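Local atomic coordinates of ABC transporter substrate binding protein (Ribose) (Agrobacterium vitis S4, PDB entry 4WT7), a protein that binds a polyol, D-allitol, between its two lobes and probably serves as the carbohydrate-binding component of an ABC transporter. Residues Ser132-Trp135 and Gly136-Lys139; Thr165-Ala168 and Ile169-Asp172. All blocks are in the same frame, centred on the assembly; numbering follows the deposited sequence.

Contact 1 (Ser132-Trp135 and Gly136-Lys139); sequences SDNW and GIGK
Asp133 and Gly136 meet in an N-cap, the contact that starts helix 134-148 just after the chain leaves strand 129-131 of the parallel six-stranded sheet; the helix lies on the other side of the cleft, in the second lobe of this periplasmic binding protein. Asp133 holds the cap position, and its OD1 accepts from Gly136 N at 3.0 Å. The bond is nearly straight at the hydrogen, 171°, yet the N-H comes from well above the carboxylate plane. What brings OD1 over the first turn is chi1 of 169°, which sets CG opposite the backbone N and beside the carbonyl carbon. The same oxygen lies in the plane of the Trp135 indole, at its edge, while side-chain atoms of Trp135 reach Glu298 and Tyr300.

The helical ladder begins with the same residue: Ile137 N gives to Asp133 O at 3.1 Å, followed by Gly138 N to Asn134 O and Lys139 N to Trp135 O, both 2.9 Å.

A second, apolar contact lies on the buried side. Ile137 extends CG1 and CD1 back past the cap, and CD1 presses on Ser132 CB at 3.4 Å, tighter than usual for two carbons. Asn134 runs alongside Ile137, its OD1 3.5 Å from that same CD1. The polar ends of these neighbours are engaged further out, Ser132 OG with Gln273 and Asn134 OD1 probably with Arg170.

One residue thus supplies acceptors to two N-H groups of the first turn, through its carboxylate and its carbonyl. The negative charge at the N-terminus of the helix dipole should be favourable, and that end would probably help keep Asp133 ionised.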
ATOM      1  N   SER A 132      -5.805  -3.631   4.679  1.00  8.02           N
ATOM      2  CA  SER A 132      -6.459  -2.638   5.519  1.00  8.05           C
ATOM      3  C   SER A 132      -7.855  -2.412   4.947  1.00  8.03           C
ATOM      4  O   SER A 132      -8.104  -2.778   3.810  1.00  7.99           O
ATOM      5  CB  SER A 132      -5.677  -1.304   5.499  1.00  8.12           C
ATOM      6  OG  SER A 132      -4.383  -1.450   6.072  1.00  8.16           O
ATOM      7  N   ASP A 133      -8.749  -1.802   5.718  1.00  8.43           N
ATOM      8  CA  ASP A 133     -10.014  -1.325   5.201  1.00  8.73           C
ATOM      9  C   ASP A 133      -9.707  -0.006   4.501  1.00  9.24           C
ATOM     10  O   ASP A 133      -9.705   1.059   5.131  1.00  9.30           O
ATOM     11  CB  ASP A 133     -11.000  -1.101   6.333  1.00  8.50           C
ATOM     12  CG  ASP A 133     -12.241  -0.349   5.914  1.00 10.13           C
ATOM     13  OD1 ASP A 133     -12.311   0.210   4.798  1.00  9.43           O
ATOM     14  OD2 ASP A 133     -13.200  -0.336   6.730  1.00 12.14           O
ATOM     15  N   ASN A 134      -9.438  -0.100   3.209  1.00  8.09           N
ATOM     16  CA  ASN A 134      -8.999   1.047   2.434  1.00  8.16           C
ATOM     17  C   ASN A 134     -10.066   2.089   2.141  1.00  8.24           C
ATOM     18  O   ASN A 134      -9.757   3.219   1.826  1.00  8.33           O
ATOM     19  CB  ASN A 134      -8.308   0.562   1.170  1.00  8.13           C
ATOM     20  CG  ASN A 134      -6.970  -0.015   1.494  1.00  8.11           C
ATOM     21  OD1 ASN A 134      -6.092   0.702   1.958  1.00  8.18           O
ATOM     22  ND2 ASN A 134      -6.832  -1.318   1.362  1.00  8.04           N
ATOM     23  N   TRP A 135     -11.323   1.734   2.323  1.00  8.22           N
ATOM     24  CA  TRP A 135     -12.356   2.745   2.263  1.00  8.32           C
ATOM     25  C   TRP A 135     -12.205   3.710   3.440  1.00  8.42           C
ATOM     26  O   TRP A 135     -12.246   4.941   3.265  1.00  8.54           O
ATOM     27  CB  TRP A 135     -13.706   2.065   2.239  1.00  8.29           C
ATOM     28  CG  TRP A 135     -13.899   1.269   0.972  1.00  8.22           C
ATOM     29  CD1 TRP A 135     -14.343   1.760  -0.216  1.00  8.26           C
ATOM     30  CD2 TRP A 135     -13.647  -0.130   0.757  1.00  8.11           C
ATOM     31  NE1 TRP A 135     -14.404   0.776  -1.135  1.00  8.18           N
ATOM     32  CE2 TRP A 135     -13.989  -0.410  -0.570  1.00  8.08           C
ATOM     33  CE3 TRP A 135     -13.204  -1.186   1.576  1.00  8.05           C
ATOM     34  CZ2 TRP A 135     -13.857  -1.691  -1.145  1.00  8.00           C
ATOM     35  CZ3 TRP A 135     -13.082  -2.466   1.012  1.00  7.97           C
ATOM     36  CH2 TRP A 135     -13.408  -2.702  -0.335  1.00  7.95           C
ATOM     37  N   GLY A 136     -11.983   3.137   4.620  1.00  8.39           N
ATOM     38  CA  GLY A 136     -11.735   3.904   5.847  1.00  8.48           C
ATOM     39  C   GLY A 136     -10.479   4.745   5.689  1.00  8.53           C
ATOM     40  O   GLY A 136     -10.519   5.943   5.921  1.00  8.67           O
ATOM     41  N   ILE A 137      -9.372   4.113   5.285  1.00  8.45           N
ATOM     42  CA  ILE A 137      -8.124   4.827   5.065  1.00  8.52           C
ATOM     43  C   ILE A 137      -8.309   6.014   4.122  1.00  8.64           C
ATOM     44  O   ILE A 137      -7.916   7.150   4.422  1.00  8.77           O
ATOM     45  CB  ILE A 137      -7.063   3.896   4.476  1.00  8.43           C
ATOM     46  CG1 ILE A 137      -6.468   3.038   5.595  1.00  8.38           C
ATOM     47  CG2 ILE A 137      -5.935   4.706   3.808  1.00  8.53           C
ATOM     48  CD1 ILE A 137      -5.391   2.098   5.127  1.00  8.32           C
ATOM     49  N   GLY A 138      -8.893   5.748   2.963  1.00  8.60           N
ATOM     50  CA  GLY A 138      -8.927   6.754   1.929  1.00  8.72           C
ATOM     51  C   GLY A 138      -9.827   7.885   2.330  1.00  8.86           C
ATOM     52  O   GLY A 138      -9.494   9.044   2.088  1.00  9.02           O
ATOM     53  N   LYS A 139     -10.952   7.575   2.970  1.00  9.44           N
ATOM     54  CA  LYS A 139     -11.859   8.633   3.423  1.00 12.54           C
ATOM     55  C   LYS A 139     -11.242   9.485   4.566  1.00 10.83           C
ATOM     56  O   LYS A 139     -11.366  10.724   4.614  1.00 10.79           O
ATOM     57  CB  LYS A 139     -13.187   7.994   3.877  1.00 13.66           C
ATOM     58  CG  LYS A 139     -13.853   8.741   5.025  1.00 15.60           C
ATOM     59  CD  LYS A 139     -14.767   7.859   5.823  1.00 13.37           C
ATOM     60  CE  LYS A 139     -14.069   7.193   6.970  1.00 10.90           C
ATOM     61  NZ  LYS A 139     -14.594   7.726   8.251  1.00 11.12           N
TER

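Contact 2 (Thr165-Ala168 and Ile169-Asp172); sequences TPCA and IRYD. With X9X (D-allitol), chain C.
Pro166 and Arg170 lie one turn apart at the start of helix 165-178, the helix of a beta-alpha-beta crossover between strands 153-158 and 184-186, whose N-terminal end faces the bound D-allitol.

The backbone bonds are a regular i to i+4 series. Ile169 N, Arg170 N, Tyr171 N and Asp172 N give to the carbonyls of Thr165, Pro166, Cys167 and Ala168, the last of them at 2.9 Å and almost straight.

Packing follows the same one-turn spacing. Thr165 and Ile169 point the same way, with CG2 of the threonine 3.9 Å from CD1 of the isoleucine. Arg170 CG passes 3.2 Å from Pro166 O before the chain runs out, extended from CG to NE, toward the ligand. There Pro166 CB lies over one face of the guanidinium, displaced toward its rim, 3.4 Å from Arg170 NH2.

Polar ends reach away from the helix in several directions. Thr165 OG1 bonds to Gly122 N, Tyr171 OH to Glu190 and Asp172 OD1 to Tyr162 OH. Arg170 NH1 gives to Ala225 O and NE probably to Asn134, two protein partners that should help fix the rotation of the guanidinium before the ligand.

Two fairly straight bonds, 161° each, then hold D-allitol, whose other partners include Asp120, Asp251 and His44. Arg170 NH2 reaches OAB at 3.1 Å, and NH1 reaches OAD, which lies at the guanidinium edge, at 3.0 Å. Beside them, with SG next to its backbone N (chi1 -48°), Cys167 brings its sulfur to 3.2 Å from allitol OAC.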
ATOM      1  N   THR A 165      -5.317  -2.856  -6.105  1.00  7.19           N
ATOM      2  CA  THR A 165      -6.546  -2.690  -5.321  1.00  7.06           C
ATOM      3  C   THR A 165      -6.539  -1.625  -4.228  1.00  7.08           C
ATOM      4  O   THR A 165      -7.401  -0.772  -4.250  1.00  7.18           O
ATOM      5  CB  THR A 165      -7.030  -4.019  -4.731  1.00  6.86           C
ATOM      6  OG1 THR A 165      -7.005  -5.006  -5.764  1.00  7.03           O
ATOM      7  CG2 THR A 165      -8.436  -3.884  -4.207  1.00  6.80           C
ATOM      8  N   PRO A 166      -5.610  -1.674  -3.251  1.00  7.03           N
ATOM      9  CA  PRO A 166      -5.716  -0.677  -2.171  1.00  7.10           C
ATOM     10  C   PRO A 166      -5.501   0.768  -2.621  1.00  7.38           C
ATOM     11  O   PRO A 166      -6.143   1.673  -2.094  1.00  7.51           O
ATOM     12  CB  PRO A 166      -4.609  -1.079  -1.184  1.00  7.06           C
ATOM     13  CG  PRO A 166      -3.717  -1.980  -1.933  1.00  7.02           C
ATOM     14  CD  PRO A 166      -4.589  -2.685  -2.952  1.00  6.93           C
ATOM     15  N   CYS A 167      -4.647   0.979  -3.612  1.00  7.94           N
ATOM     16  CA  CYS A 167      -4.466   2.321  -4.160  1.00  8.26           C
ATOM     17  C   CYS A 167      -5.693   2.832  -4.929  1.00  8.38           C
ATOM     18  O   CYS A 167      -6.029   4.027  -4.848  1.00  8.64           O
ATOM     19  CB  CYS A 167      -3.247   2.363  -5.072  1.00  8.44           C
ATOM     20  SG  CYS A 167      -1.793   1.607  -4.344  1.00  8.95           S
ATOM     21  N   ALA A 168      -6.334   1.950  -5.702  1.00  7.84           N
ATOM     22  CA  ALA A 168      -7.549   2.332  -6.410  1.00  7.97           C
ATOM     23  C   ALA A 168      -8.577   2.789  -5.392  1.00  7.93           C
ATOM     24  O   ALA A 168      -9.252   3.798  -5.560  1.00  8.18           O
ATOM     25  CB  ALA A 168      -8.106   1.151  -7.197  1.00  7.85           C
ATOM     26  N   ILE A 169      -8.717   2.026  -4.321  1.00  7.66           N
ATOM     27  CA  ILE A 169      -9.743   2.381  -3.332  1.00  7.66           C
ATOM     28  C   ILE A 169      -9.400   3.724  -2.687  1.00  7.92           C
ATOM     29  O   ILE A 169     -10.286   4.567  -2.457  1.00  8.12           O
ATOM     30  CB  ILE A 169      -9.914   1.260  -2.270  1.00  7.37           C
ATOM     31  CG1 ILE A 169     -10.346  -0.057  -2.949  1.00  7.18           C
ATOM     32  CG2 ILE A 169     -10.902   1.663  -1.151  1.00  7.42           C
ATOM     33  CD1 ILE A 169     -10.283  -1.280  -1.932  1.00  7.84           C
ATOM     34  N   ARG A 170      -8.126   3.928  -2.365  1.00  7.97           N
ATOM     35  CA  ARG A 170      -7.735   5.165  -1.709  1.00  8.27           C
ATOM     36  C   ARG A 170      -8.019   6.343  -2.634  1.00  8.64           C
ATOM     37  O   ARG A 170      -8.539   7.365  -2.196  1.00  8.92           O
ATOM     38  CB  ARG A 170      -6.249   5.138  -1.309  1.00  8.31           C
ATOM     39  CG  ARG A 170      -5.935   4.206  -0.123  1.00  8.07           C
ATOM     40  CD  ARG A 170      -4.491   3.759  -0.091  1.00  8.04           C
ATOM     41  NE  ARG A 170      -4.331   2.523   0.668  1.00  7.76           N
ATOM     42  CZ  ARG A 170      -3.212   1.798   0.722  1.00  7.68           C
ATOM     43  NH1 ARG A 170      -2.109   2.171   0.079  1.00  7.85           N
ATOM     44  NH2 ARG A 170      -3.210   0.683   1.389  1.00  7.47           N
ATOM     45  N   TYR A 171      -7.717   6.189  -3.926  1.00  8.90           N
ATOM     46  CA  TYR A 171      -7.958   7.266  -4.868  1.00  9.08           C
ATOM     47  C   TYR A 171      -9.455   7.527  -4.998  1.00  9.15           C
ATOM     48  O   TYR A 171      -9.904   8.685  -4.896  1.00  9.52           O
ATOM     49  CB  TYR A 171      -7.330   6.963  -6.226  1.00 10.02           C
ATOM     50  CG  TYR A 171      -7.679   8.007  -7.242  1.00  9.90           C
ATOM     51  CD1 TYR A 171      -7.077   9.265  -7.220  1.00 11.86           C
ATOM     52  CD2 TYR A 171      -8.645   7.766  -8.194  1.00  9.65           C
ATOM     53  CE1 TYR A 171      -7.411  10.222  -8.159  1.00 10.51           C
ATOM     54  CE2 TYR A 171      -8.980   8.729  -9.144  1.00 11.37           C
ATOM     55  CZ  TYR A 171      -8.347   9.953  -9.124  1.00 10.55           C
ATOM     56  OH  TYR A 171      -8.709  10.909 -10.062  1.00 11.07           O
ATOM     57  N   ASP A 172     -10.234   6.466  -5.188  1.00  8.85           N
ATOM     58  CA  ASP A 172     -11.685   6.601  -5.282  1.00  8.92           C
ATOM     59  C   ASP A 172     -12.276   7.363  -4.098  1.00  9.47           C
ATOM     60  O   ASP A 172     -13.197   8.180  -4.227  1.00  9.36           O
ATOM     61  CB  ASP A 172     -12.347   5.213  -5.390  1.00  9.53           C
ATOM     62  CG  ASP A 172     -12.167   4.600  -6.748  1.00  9.43           C
ATOM     63  OD1 ASP A 172     -11.681   5.298  -7.669  1.00  9.94           O
ATOM     64  OD2 ASP A 172     -12.491   3.418  -6.928  1.00  8.46           O
TER
HETATM   65  OAA X9X C 401       1.408  -0.640  -4.905  1.00 12.22           O
HETATM   66  CAG X9X C 401       2.155   0.338  -4.274  1.00  5.73           C
HETATM   67  CAI X9X C 401       1.988   0.521  -2.801  1.00  5.41           C
HETATM   68  OAC X9X C 401       0.748   1.105  -2.480  1.00  9.79           O
HETATM   69  CAK X9X C 401       2.280  -0.749  -2.058  1.00  1.73           C
HETATM   70  OAE X9X C 401       3.522  -1.152  -2.491  1.00 10.31           O
HETATM   71  CAL X9X C 401       2.411  -0.509  -0.552  1.00 12.27           C
HETATM   72  OAF X9X C 401       3.368   0.454  -0.275  1.00  9.48           O
HETATM   73  CAJ X9X C 401       1.131  -0.247   0.215  1.00  8.59           C
HETATM   74  OAD X9X C 401       0.690   1.065   0.147  1.00 10.55           O
HETATM   75  CAH X9X C 401      -0.015  -1.196  -0.073  1.00  7.04           C
HETATM   76  OAB X9X C 401      -0.909  -1.407   0.998  1.00 10.03           O

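Both contacts lie at the N-terminal ends of helices in the same lobe, with centres about 8 Å apart, and both are partly buried. Contact 1 mixes buried Ser132, Asn134 and Ile137 with exposed Trp135 and Lys139, and its distinctive bond is a carboxylate cap. Contact 2 has no exposed residue, and one face of it is directed at the sugar alcohol, through Arg170 and Cys167. They touch directly: Asn134 OD1 lies 2.8 Å from Arg170 NE, a probable hydrogen bond that makes Asn134 a second-shell support for a ligand-binding side chain. Next to it, Ile169 CG2 packs 3.4 Å from Asn134 C, joining helices 134-148 and 165-178.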